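Local atomic coordinates of 3-phosphoshikimate 1-carboxyvinyltransferase (Streptomyces sviceus, PDB entry 7M0O), a protein that probably transfers the enolpyruvyl group of phosphoenolpyruvate to the 5-hydroxyl of shikimate-3-phosphate, the sixth of seven steps toward chorismate. Residues A[100-103]-A[104-107]; A[126-129]-A[130-133]; A[255-258]-A[259-263]. All coordinates share one frame; numbering follows the deposited sequence. Where two conformers were deposited one is given.

From the N terminus, the chain leaves strand 95-99 and enters interaction 1, a short helical turn at 102-105 that leads on toward helix 110-118. Interaction 2 follows once strand 122-125 is complete, turning the chain back into strand 134-139. These two lie in series, neither enclosing the other, yet they touch: Arg105 O meets His131 ND1 at 2.8 Å, a probable hydrogen bond, so the turn after one strand is tied to the connection between two others of the same sheet. Interaction 3, on helix 257-263, comes much later and sits across the centre of the chain, its centre about 40 Å from that of interaction 1 and about 46 Å from that of interaction 2.

Interaction 1. Residues A[100-103]-A[104-107]; sequences ASPQ and MRRR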
loop_
_atom_site.group_PDB
_atom_site.type_symbol
_atom_site.label_atom_id
_atom_site.label_comp_id
_atom_site.label_asym_id
_atom_site.label_seq_id
_atom_site.Cartn_x
_atom_site.Cartn_y
_atom_site.Cartn_z
ATOM N N ALA A 100 11.374 16.395 12.053
ATOM C CA ALA A 100 11.147 14.959 12.139
ATOM C C ALA A 100 12.151 14.370 13.124
ATOM O O ALA A 100 12.990 15.073 13.675
ATOM C CB ALA A 100 11.240 14.321 10.749
ATOM N N SER A 101 12.042 13.073 13.361
ATOM C CA SER A 101 12.997 12.407 14.224
ATOM C C SER A 101 14.388 12.469 13.591
ATOM O O SER A 101 14.521 12.650 12.374
ATOM C CB SER A 101 12.567 10.959 14.438
ATOM O OG SER A 101 12.769 10.212 13.259
ATOM N N PRO A 102 15.441 12.345 14.390
ATOM C CA PRO A 102 16.798 12.383 13.809
ATOM C C PRO A 102 16.988 11.373 12.688
ATOM O O PRO A 102 17.697 11.643 11.710
ATOM C CB PRO A 102 17.689 12.098 15.025
ATOM C CG PRO A 102 16.867 12.624 16.208
ATOM C CD PRO A 102 15.451 12.303 15.867
ATOM N N GLN A 103 16.312 10.226 12.775
ATOM C CA GLN A 103 16.421 9.231 11.716
ATOM C C GLN A 103 15.624 9.639 10.475
ATOM O O GLN A 103 16.100 9.452 9.342
ATOM C CB GLN A 103 15.987 7.856 12.252
ATOM C CG GLN A 103 14.678 7.842 13.050
ATOM C CD GLN A 103 14.853 7.923 14.579
ATOM O OE1 GLN A 103 15.639 8.721 15.106
ATOM N NE2 GLN A 103 14.086 7.100 15.294
ATOM N N MET A 104 14.441 10.228 10.654
ATOM C CA MET A 104 13.623 10.631 9.511
ATOM C C MET A 104 14.134 11.907 8.844
ATOM O O MET A 104 13.874 12.114 7.655
ATOM C CB MET A 104 12.157 10.804 9.945
ATOM C CG MET A 104 11.197 11.268 8.831
ATOM S SD MET A 104 10.766 10.006 7.604
ATOM C CE MET A 104 10.643 10.996 6.113
ATOM N N ARG A 105 14.860 12.769 9.572
ATOM C CA ARG A 105 15.539 13.895 8.931
ATOM C C ARG A 105 16.442 13.423 7.804
ATOM O O ARG A 105 16.657 14.153 6.836
ATOM C CB ARG A 105 16.360 14.700 9.950
ATOM C CG ARG A 105 15.562 15.529 10.967
ATOM C CD ARG A 105 16.499 16.311 11.877
ATOM N NE ARG A 105 15.813 16.959 12.990
ATOM C CZ ARG A 105 16.115 16.775 14.273
ATOM N NH1 ARG A 105 17.101 15.959 14.608
ATOM N NH2 ARG A 105 15.425 17.415 15.213
ATOM N N ARG A 106 16.969 12.204 7.904
ATOM C CA ARG A 106 17.890 11.706 6.896
ATOM C C ARG A 106 17.200 11.323 5.588
ATOM O O ARG A 106 17.897 11.015 4.616
ATOM C CB ARG A 106 18.660 10.513 7.471
ATOM C CG ARG A 106 19.562 10.884 8.655
ATOM C CD ARG A 106 20.499 9.718 9.013
ATOM N NE ARG A 106 19.902 8.792 9.977
ATOM C CZ ARG A 106 20.567 8.213 10.972
ATOM N NH1 ARG A 106 21.865 8.461 11.135
ATOM N NH2 ARG A 106 19.940 7.382 11.803
ATOM N N ARG A 107 15.859 11.346 5.533
ATOM C CA ARG A 107 15.110 10.985 4.336
ATOM C C ARG A 107 14.583 12.252 3.666
ATOM O O ARG A 107 13.516 12.755 4.056
ATOM C CB ARG A 107 13.957 10.033 4.676
ATOM C CG ARG A 107 14.421 8.663 5.205
ATOM C CD ARG A 107 13.251 7.713 5.370
ATOM N NE ARG A 107 12.468 7.625 4.141
ATOM C CZ ARG A 107 11.373 6.888 4.001
ATOM N NH1 ARG A 107 10.919 6.170 5.017
ATOM N NH2 ARG A 107 10.728 6.874 2.841
#
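Met104 N donates to Ser101 OG at 3.1 Å, the side-chain bond of an N-cap. The serine hydroxyl sits between its own backbone N and carbonyl carbon (chi1 72°), a position from which it reaches over the first turn to that amide. The same residue holds the turn a second time through its backbone: Arg105 N comes to Ser101 O at 2.8 Å, almost in line with the carbonyl. One residue further on, Arg106 N approaches Gln103 O from above the carbonyl plane in a longer bond of 3.2 Å, as the helical turn runs out.

Arg105 runs back, extended from CG to NE, along the start of the turn. This carries the guanidinium under Ala100 O, which lies 3.3 Å above the plane of the group and off toward its rim, while Arg105 NH1 lies 3.7 Å from Pro102 CG. The charge itself is met by Asp99, through a salt bridge from NH2. Arg106 instead bends at chi3 (-89°), which brings its guanidinium back beside Gln103, with Gln103 O near the plane of the group at its edge. On the buried side, Met104 CG packs against Ala100 CB at 3.6 Å, and the rest of the thioether chain heads off to Ala82 of helix 79-90.

Ser101 OG also hydrogen-bonds Asp77, so the cap is fastened to the loop ahead of that helix. The turn thus carries the chain from the end of strand 95-99 to Arg107, a predicted phosphoenolpyruvate-binding residue whose side chain touches Ala79 at the start of helix 79-90.

Interaction 2. Residues A[126-129]-A[130-133]; sequences EEAE and GHHP
Glu126 and Pro133 face each other at the open end of a chain reversal whose halves run 164° apart, joined there by a bond of 3.0 Å from Glu126 N to Pro133 O. Ala128 to His131 form the type II beta turn where the chain doubles back, closed by His131 N on Ala128 O at 3.3 Å. Gly130 takes the third position with phi 97°, where a CB would run into Glu129 O. Water 1 bridges the halves, accepting from Glu127 N at 2.8 Å and lying near Ala128 O and His131 O.

Glu127 crosses Pro133 at about a right angle, OE2 resting 3.4 Å from the ring's CD, while OE1 takes a bond from water 2, which also donates to His132 O. The proline follows a cis peptide bond. His131 turns the edge of its imidazole to Glu129 O, 3.3 Å from CD2, and Ala128 CB lies obliquely to the ring. ND1 is hydrogen-bonded to Arg105 O, which pins the ring to the preceding helical turn. Glu129 instead sends its carboxylate to a salt bridge with Arg117.

The arrangement is a water-bridged hairpin connection, with a type II turn at its tip, joining antiparallel strands 122-125 and 134-139 at one border of their four-stranded sheet.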
loop_
_atom_site.group_PDB
_atom_site.type_symbol
_atom_site.label_atom_id
_atom_site.label_comp_id
_atom_site.label_asym_id
_atom_site.label_seq_id
_atom_site.Cartn_x
_atom_site.Cartn_y
_atom_site.Cartn_z
ATOM N N GLU A 126 15.832 24.452 6.670
ATOM C CA GLU A 126 16.690 25.073 7.676
ATOM C C GLU A 126 18.084 24.462 7.731
ATOM O O GLU A 126 19.007 25.127 8.229
ATOM C CB GLU A 126 16.044 24.988 9.060
ATOM C CG GLU A 126 14.601 25.519 9.122
ATOM C CD GLU A 126 14.523 27.024 9.010
ATOM O OE1 GLU A 126 15.570 27.686 9.152
ATOM O OE2 GLU A 126 13.409 27.550 8.792
ATOM N N GLU A 127 18.250 23.214 7.260
ATOM C CA GLU A 127 19.550 22.546 7.224
ATOM C C GLU A 127 19.855 22.254 5.754
ATOM O O GLU A 127 19.904 23.197 4.957
ATOM C CB GLU A 127 19.575 21.347 8.183
ATOM C CG GLU A 127 19.443 21.785 9.654
ATOM C CD GLU A 127 19.190 20.630 10.649
ATOM O OE1 GLU A 127 19.553 19.468 10.362
ATOM O OE2 GLU A 127 18.633 20.902 11.735
ATOM N N ALA A 128 20.061 21.003 5.357
ATOM C CA ALA A 128 20.389 20.721 3.963
ATOM C C ALA A 128 19.148 20.815 3.081
ATOM O O ALA A 128 18.028 20.576 3.536
ATOM C CB ALA A 128 21.014 19.329 3.813
ATOM N N GLU A 129 19.357 21.161 1.803
ATOM C CA GLU A 129 18.254 21.205 0.845
ATOM C C GLU A 129 17.560 19.853 0.761
ATOM O O GLU A 129 18.213 18.816 0.614
ATOM C CB GLU A 129 18.752 21.592 -0.549
ATOM C CG GLU A 129 18.971 23.057 -0.742
ATOM C CD GLU A 129 17.707 23.874 -0.595
ATOM O OE1 GLU A 129 16.976 24.047 -1.598
ATOM O OE2 GLU A 129 17.474 24.361 0.530
ATOM N N GLY A 130 16.230 19.869 0.832
ATOM C CA GLY A 130 15.428 18.671 0.703
ATOM C C GLY A 130 14.995 18.042 2.012
ATOM O O GLY A 130 14.062 17.225 2.008
ATOM N N HIS A 131 15.634 18.401 3.125
ATOM C CA HIS A 131 15.445 17.710 4.397
ATOM C C HIS A 131 14.604 18.533 5.370
ATOM O O HIS A 131 14.596 19.766 5.330
ATOM C CB HIS A 131 16.802 17.418 5.058
ATOM C CG HIS A 131 17.687 16.517 4.258
ATOM N ND1 HIS A 131 17.971 15.228 4.648
ATOM C CD2 HIS A 131 18.361 16.716 3.099
ATOM C CE1 HIS A 131 18.766 14.663 3.758
ATOM N NE2 HIS A 131 19.030 15.548 2.813
ATOM N N HIS A 132 13.896 17.834 6.254
ATOM C CA HIS A 132 13.480 18.425 7.520
ATOM C C HIS A 132 14.710 18.726 8.386
ATOM O O HIS A 132 15.713 18.015 8.320
ATOM C CB HIS A 132 12.539 17.476 8.266
ATOM C CG HIS A 132 11.171 17.404 7.663
ATOM N ND1 HIS A 132 10.194 18.338 7.939
ATOM C CD2 HIS A 132 10.626 16.542 6.769
ATOM C CE1 HIS A 132 9.101 18.043 7.254
ATOM N NE2 HIS A 132 9.337 16.960 6.535
ATOM N N PRO A 133 14.655 19.772 9.223
ATOM C CA PRO A 133 13.523 20.676 9.454
ATOM C C PRO A 133 13.308 21.651 8.294
ATOM O O PRO A 133 14.249 22.015 7.584
ATOM C CB PRO A 133 13.924 21.412 10.745
ATOM C CG PRO A 133 15.406 21.338 10.773
ATOM C CD PRO A 133 15.763 20.018 10.166
HETATM O O HOH W 1 16.782 21.172 6.074
HETATM O O HOH W 2 18.367 17.566 8.664
#

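Interaction 3. Residues A[255-258]-A[259-263]; sequences LGFV and DVLRR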
loop_
_atom_site.group_PDB
_atom_site.type_symbol
_atom_site.label_atom_id
_atom_site.label_comp_id
_atom_site.label_asym_id
_atom_site.label_seq_id
_atom_site.Cartn_x
_atom_site.Cartn_y
_atom_site.Cartn_z
ATOM N N LEU A 255 -5.919 -8.234 -5.317
ATOM C CA LEU A 255 -7.127 -9.049 -5.153
ATOM C C LEU A 255 -7.300 -10.018 -6.319
ATOM O O LEU A 255 -7.880 -11.092 -6.146
ATOM C CB LEU A 255 -8.378 -8.168 -5.000
ATOM C CG LEU A 255 -9.650 -8.956 -4.627
ATOM C CD1 LEU A 255 -9.452 -9.714 -3.317
ATOM C CD2 LEU A 255 -10.859 -8.055 -4.480
ATOM N N GLY A 256 -6.788 -9.677 -7.504
ATOM C CA GLY A 256 -6.841 -10.594 -8.642
ATOM C C GLY A 256 -6.170 -11.940 -8.406
ATOM O O GLY A 256 -6.363 -12.865 -9.209
ATOM N N PHE A 257 -5.387 -12.078 -7.339
ATOM C CA PHE A 257 -4.857 -13.384 -6.995
ATOM C C PHE A 257 -5.980 -14.404 -6.805
ATOM O O PHE A 257 -5.803 -15.588 -7.111
ATOM C CB PHE A 257 -3.972 -13.266 -5.746
ATOM C CG PHE A 257 -3.402 -14.582 -5.266
ATOM C CD1 PHE A 257 -2.402 -15.226 -5.987
ATOM C CD2 PHE A 257 -3.850 -15.162 -4.082
ATOM C CE1 PHE A 257 -1.861 -16.414 -5.544
ATOM C CE2 PHE A 257 -3.330 -16.349 -3.629
ATOM C CZ PHE A 257 -2.334 -16.998 -4.361
ATOM N N VAL A 258 -7.155 -13.976 -6.321
ATOM C CA VAL A 258 -8.189 -14.979 -6.052
ATOM C C VAL A 258 -8.777 -15.543 -7.340
ATOM O O VAL A 258 -9.330 -16.646 -7.324
ATOM C CB VAL A 258 -9.323 -14.451 -5.143
ATOM C CG1 VAL A 258 -8.776 -13.924 -3.826
ATOM C CG2 VAL A 258 -10.183 -13.397 -5.852
ATOM N N ASP A 259 -8.668 -14.818 -8.454
ATOM C CA ASP A 259 -9.105 -15.358 -9.735
ATOM C C ASP A 259 -8.217 -16.519 -10.169
ATOM O O ASP A 259 -8.696 -17.450 -10.827
ATOM C CB ASP A 259 -9.115 -14.247 -10.792
ATOM C CG ASP A 259 -10.104 -13.141 -10.466
ATOM O OD1 ASP A 259 -11.204 -13.461 -9.979
ATOM O OD2 ASP A 259 -9.781 -11.948 -10.687
ATOM N N VAL A 260 -6.934 -16.488 -9.782
ATOM C CA VAL A 260 -6.036 -17.628 -9.983
ATOM C C VAL A 260 -6.479 -18.809 -9.125
ATOM O O VAL A 260 -6.529 -19.952 -9.590
ATOM C CB VAL A 260 -4.582 -17.227 -9.670
ATOM C CG1 VAL A 260 -3.652 -18.424 -9.876
ATOM C CG2 VAL A 260 -4.135 -16.049 -10.559
ATOM N N LEU A 261 -6.782 -18.558 -7.852
ATOM C CA LEU A 261 -7.260 -19.638 -6.991
ATOM C C LEU A 261 -8.531 -20.284 -7.547
ATOM O O LEU A 261 -8.680 -21.513 -7.505
ATOM C CB LEU A 261 -7.505 -19.119 -5.573
ATOM C CG LEU A 261 -6.269 -18.573 -4.854
ATOM C CD1 LEU A 261 -6.662 -18.066 -3.474
ATOM C CD2 LEU A 261 -5.134 -19.616 -4.772
ATOM N N ARG A 262 -9.443 -19.479 -8.099
ATOM C CA ARG A 262 -10.650 -20.037 -8.703
ATOM C C ARG A 262 -10.312 -20.942 -9.891
ATOM O O ARG A 262 -10.899 -22.021 -10.046
ATOM C CB ARG A 262 -11.594 -18.910 -9.126
ATOM C CG ARG A 262 -12.975 -19.433 -9.542
ATOM C CD ARG A 262 -13.815 -18.372 -10.239
ATOM N NE ARG A 262 -14.308 -17.358 -9.308
ATOM C CZ ARG A 262 -13.887 -16.095 -9.313
ATOM N NH1 ARG A 262 -12.970 -15.709 -10.188
ATOM N NH2 ARG A 262 -14.368 -15.218 -8.446
ATOM N N ARG A 263 -9.356 -20.525 -10.733
ATOM C CA ARG A 263 -8.902 -21.359 -11.851
ATOM C C ARG A 263 -8.292 -22.681 -11.386
ATOM O O ARG A 263 -8.288 -23.670 -12.139
ATOM C CB ARG A 263 -7.867 -20.600 -12.690
ATOM C CG ARG A 263 -8.380 -19.456 -13.552
ATOM C CD ARG A 263 -7.265 -18.975 -14.490
ATOM N NE ARG A 263 -6.884 -20.049 -15.401
ATOM C CZ ARG A 263 -5.652 -20.277 -15.852
ATOM N NH1 ARG A 263 -4.630 -19.487 -15.518
ATOM N NH2 ARG A 263 -5.452 -21.295 -16.668
HETATM O O HOH W 3 -10.404 -10.884 -8.119
#
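Phe257 and Leu261, one helical turn apart, meet obliquely: Leu261 CD1 lies 3.8 Å from Phe257 CE2, at a slant to the ring, and Leu261 CD2 comes to Phe257 CZ at 3.9 Å, so both methyls lie on one side of the ring plane, by its CE2-CZ end. The phenylalanine swings its ring anti to the backbone N (chi1 178°), a setting that leads it forward along the helix to the leucine. Beneath this pair, Phe257 O accepts Leu261 N at 3.2 Å within the carbonyl plane, the regular i to i+4 bond, and also a weak bond from Val260 N.

Val258 turns to another part of the helix surface, where it packs on Phe230 and on Val268 and Val270 of strand 267-270. Its carbonyl O takes Arg262 N at 2.9 Å. Helix 257-263 packs against both that strand and helix 223-235: Phe230 of the latter touches both Val258 and Leu261. Phe257 and Leu261 also pack on helix 297-303, the leucine on its Ile303; this helix follows the loop carrying Asp295, the predicted proton acceptor. With an alanine in place of Leu261, the CE2-CZ end of the Phe257 ring would probably lose its methyl cover, and a gap would be likely to open toward Phe230 and Ile303.

The exposed side is polar. Asp259 N is bonded to Gly256 O from well above the carbonyl plane, and its carboxylate hangs beside the first turn, OD2 taking a 2.8 Å bond from water 3, which also donates to Leu255 O. Arg262 bends at chi3 (-73°) and brings NH1 to the anti side of Asp259 OD1, a salt bridge of 2.9 Å tilted from both planes; its NH2 goes on to Val268 O.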